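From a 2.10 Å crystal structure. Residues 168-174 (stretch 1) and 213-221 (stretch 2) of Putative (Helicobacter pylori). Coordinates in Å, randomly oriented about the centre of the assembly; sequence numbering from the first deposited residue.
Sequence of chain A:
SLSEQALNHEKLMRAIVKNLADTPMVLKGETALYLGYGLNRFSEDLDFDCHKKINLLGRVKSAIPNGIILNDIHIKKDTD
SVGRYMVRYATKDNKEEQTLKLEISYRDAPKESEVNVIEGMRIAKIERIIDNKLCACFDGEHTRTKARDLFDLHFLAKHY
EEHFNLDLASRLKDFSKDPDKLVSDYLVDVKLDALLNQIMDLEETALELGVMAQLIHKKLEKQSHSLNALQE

Stretch 1, residues 168-174: LASRLKD
Stretch 2 213-221: AQLIHKKLE

Both stretches are helical throughout, and each helix extends beyond the stretch at both ends. Backbone angles stay near -62/-44. Hydrogen bonds from N of residue i+4 to O of residue i hold each turn, such as Lys173 N to Ala169 O at 2.8 Å and His217 N to Ala213 O at 3.0 Å. The two helices run roughly antiparallel, at 150° between their N-to-C directions, and their axes approach to 8.6 Å. Register is set by two pairs: Ala169 CA lies 5.2 Å from His217 CA, and Lys173 CA lies 4.9 Å from Ala213 CA. The contact buries 402 Å² in total.

Lys173 has the most covered surface. Lys173 CB points toward stretch 2, and Lys173 CA sits 3.7 Å from Ala213 CB. The Ala213 methyl lies against the Lys173 backbone. The lysine chain is fully extended, t at all four chi angles. Lys173 CE is 4.5 Å from Gln214 CG, and Lys173 NZ is 3.7 Å from His217 ND1. That is a near approach of polar atoms, not a hydrogen bond; none crosses the contact.

His217 is nearly as well covered. Its chi1 is t and chi2 is -107°. Ala169 CB lies at the ring edge, near its plane, and is 3.9 Å from His217 CA. Ser170 CA is 3.9 Å from His217 CD2. Ser170 CB points sideways, with chi1 t.

Ala169 also points toward stretch 2, and its methyl meets two apolar side chains. Ala169 CB is 3.6 Å from Leu220 CD1 and 4.0 Å from Ile216 CG2. Both partners are m at chi1 and t at chi2. One turn along stretch 1, Leu172 (chi1 t, chi2 p) places CD2 3.7 Å from Ala213 CB. Each register pair joins an alanine to a larger residue, Ala169 to His217 and Ala213 to Lys173, and the apolar contacts gather round the two alanine methyls.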

# COMPACT_ATOMS: atom_id res chain seq x y z
N LEU A 168 -0.41 4.15 -17.02
CA LEU A 168 0.05 4.47 -15.67
C LEU A 168 1.12 5.57 -15.70
O LEU A 168 1.07 6.51 -14.90
CB LEU A 168 0.61 3.22 -14.99
CG LEU A 168 -0.38 2.09 -14.71
CD1 LEU A 168 0.34 0.89 -14.13
CD2 LEU A 168 -1.48 2.57 -13.76
N ALA A 169 2.07 5.44 -16.63
CA ALA A 169 3.14 6.41 -16.79
C ALA A 169 2.59 7.78 -17.15
O ALA A 169 3.02 8.81 -16.61
CB ALA A 169 4.14 5.96 -17.84
N SER A 170 1.62 7.79 -18.06
CA SER A 170 1.04 9.05 -18.50
C SER A 170 0.37 9.76 -17.33
O SER A 170 0.53 10.97 -17.15
CB SER A 170 0.04 8.83 -19.63
OG SER A 170 -0.56 10.07 -20.00
N ARG A 171 -0.36 9.00 -16.52
CA ARG A 171 -1.03 9.56 -15.35
C ARG A 171 -0.01 10.02 -14.30
O ARG A 171 -0.20 11.06 -13.65
CB ARG A 171 -2.00 8.54 -14.74
CG ARG A 171 -3.12 8.10 -15.70
CD ARG A 171 -3.75 6.77 -15.27
NE ARG A 171 -4.46 6.88 -14.00
CZ ARG A 171 -4.83 5.83 -13.25
NH1 ARG A 171 -4.55 4.59 -13.65
NH2 ARG A 171 -5.47 6.02 -12.10
N LEU A 172 1.06 9.26 -14.13
CA LEU A 172 2.09 9.60 -13.14
C LEU A 172 2.76 10.90 -13.54
O LEU A 172 3.00 11.76 -12.69
CB LEU A 172 3.13 8.49 -13.04
CG LEU A 172 4.25 8.73 -12.03
CD1 LEU A 172 3.74 8.59 -10.60
CD2 LEU A 172 5.40 7.77 -12.29
N LYS A 173 3.05 11.03 -14.84
CA LYS A 173 3.61 12.25 -15.43
C LYS A 173 2.69 13.44 -15.19
O LYS A 173 3.14 14.51 -14.76
CB LYS A 173 3.85 12.05 -16.93
CG LYS A 173 4.58 13.19 -17.63
CD LYS A 173 4.86 12.85 -19.10
CE LYS A 173 5.43 14.06 -19.84
NZ LYS A 173 5.81 13.75 -21.26
N ASP A 174 1.40 13.25 -15.46
CA ASP A 174 0.40 14.28 -15.25
C ASP A 174 0.38 14.72 -13.79
O ASP A 174 0.35 15.92 -13.48
CB ASP A 174 -0.97 13.73 -15.66
CG ASP A 174 -1.93 14.82 -16.13
OD1 ASP A 174 -1.91 15.95 -15.58
OD2 ASP A 174 -2.73 14.52 -17.05
N ALA A 213 9.11 10.22 -14.04
CA ALA A 213 7.86 9.95 -14.73
C ALA A 213 8.01 10.32 -16.20
O ALA A 213 7.44 9.65 -17.07
CB ALA A 213 6.73 10.71 -14.10
N GLN A 214 8.77 11.38 -16.48
CA GLN A 214 9.05 11.77 -17.86
C GLN A 214 9.80 10.67 -18.57
O GLN A 214 9.43 10.27 -19.67
CB GLN A 214 9.89 13.05 -17.90
CG GLN A 214 9.17 14.30 -17.44
CD GLN A 214 9.87 15.56 -17.92
OE1 GLN A 214 10.97 15.51 -18.48
NE2 GLN A 214 9.22 16.70 -17.72
N LEU A 215 10.87 10.20 -17.93
CA LEU A 215 11.74 9.17 -18.51
C LEU A 215 10.98 7.90 -18.80
O LEU A 215 11.08 7.34 -19.90
CB LEU A 215 12.89 8.83 -17.56
CG LEU A 215 14.24 9.49 -17.83
CD1 LEU A 215 14.16 10.96 -17.49
CD2 LEU A 215 15.36 8.82 -17.03
N ILE A 216 10.24 7.42 -17.79
CA ILE A 216 9.47 6.18 -17.92
C ILE A 216 8.50 6.31 -19.08
O ILE A 216 8.43 5.45 -19.95
CB ILE A 216 8.74 5.85 -16.59
CG1 ILE A 216 9.77 5.54 -15.50
CG2 ILE A 216 7.77 4.68 -16.77
CD1 ILE A 216 9.24 5.61 -14.06
N HIS A 217 7.76 7.41 -19.11
CA HIS A 217 6.82 7.64 -20.19
C HIS A 217 7.53 7.71 -21.56
O HIS A 217 7.01 7.21 -22.56
CB HIS A 217 6.02 8.91 -19.93
CG HIS A 217 4.98 9.17 -20.97
ND1 HIS A 217 5.10 10.17 -21.92
CD2 HIS A 217 3.80 8.56 -21.23
CE1 HIS A 217 4.04 10.16 -22.70
NE2 HIS A 217 3.23 9.19 -22.31
N LYS A 218 8.72 8.30 -21.58
CA LYS A 218 9.49 8.46 -22.81
C LYS A 218 9.97 7.13 -23.34
O LYS A 218 9.80 6.82 -24.52
CB LYS A 218 10.69 9.39 -22.57
CG LYS A 218 11.60 9.61 -23.78
CD LYS A 218 12.74 10.58 -23.42
CE LYS A 218 13.70 10.82 -24.59
NZ LYS A 218 14.83 11.74 -24.24
N LYS A 219 10.58 6.34 -22.46
CA LYS A 219 11.01 5.00 -22.82
C LYS A 219 9.86 4.18 -23.44
O LYS A 219 10.05 3.52 -24.47
CB LYS A 219 11.58 4.26 -21.61
CG LYS A 219 11.90 2.80 -21.91
CD LYS A 219 12.16 1.98 -20.64
CE LYS A 219 13.54 2.27 -20.04
NZ LYS A 219 14.19 1.04 -19.48
N LEU A 220 8.69 4.23 -22.80
CA LEU A 220 7.52 3.44 -23.22
C LEU A 220 7.04 3.87 -24.61
O LEU A 220 6.61 3.04 -25.41
CB LEU A 220 6.39 3.57 -22.19
CG LEU A 220 6.62 2.84 -20.85
CD1 LEU A 220 5.61 3.25 -19.76
CD2 LEU A 220 6.61 1.34 -21.06
N GLU A 221 7.10 5.17 -24.88
CA GLU A 221 6.79 5.70 -26.21
C GLU A 221 7.79 5.19 -27.25
O GLU A 221 7.38 4.63 -28.28
CB GLU A 221 6.81 7.22 -26.19
CG GLU A 221 5.64 7.86 -25.49
CD GLU A 221 4.56 8.28 -26.47
OE1 GLU A 221 4.54 9.48 -26.83
OE2 GLU A 221 3.75 7.42 -26.87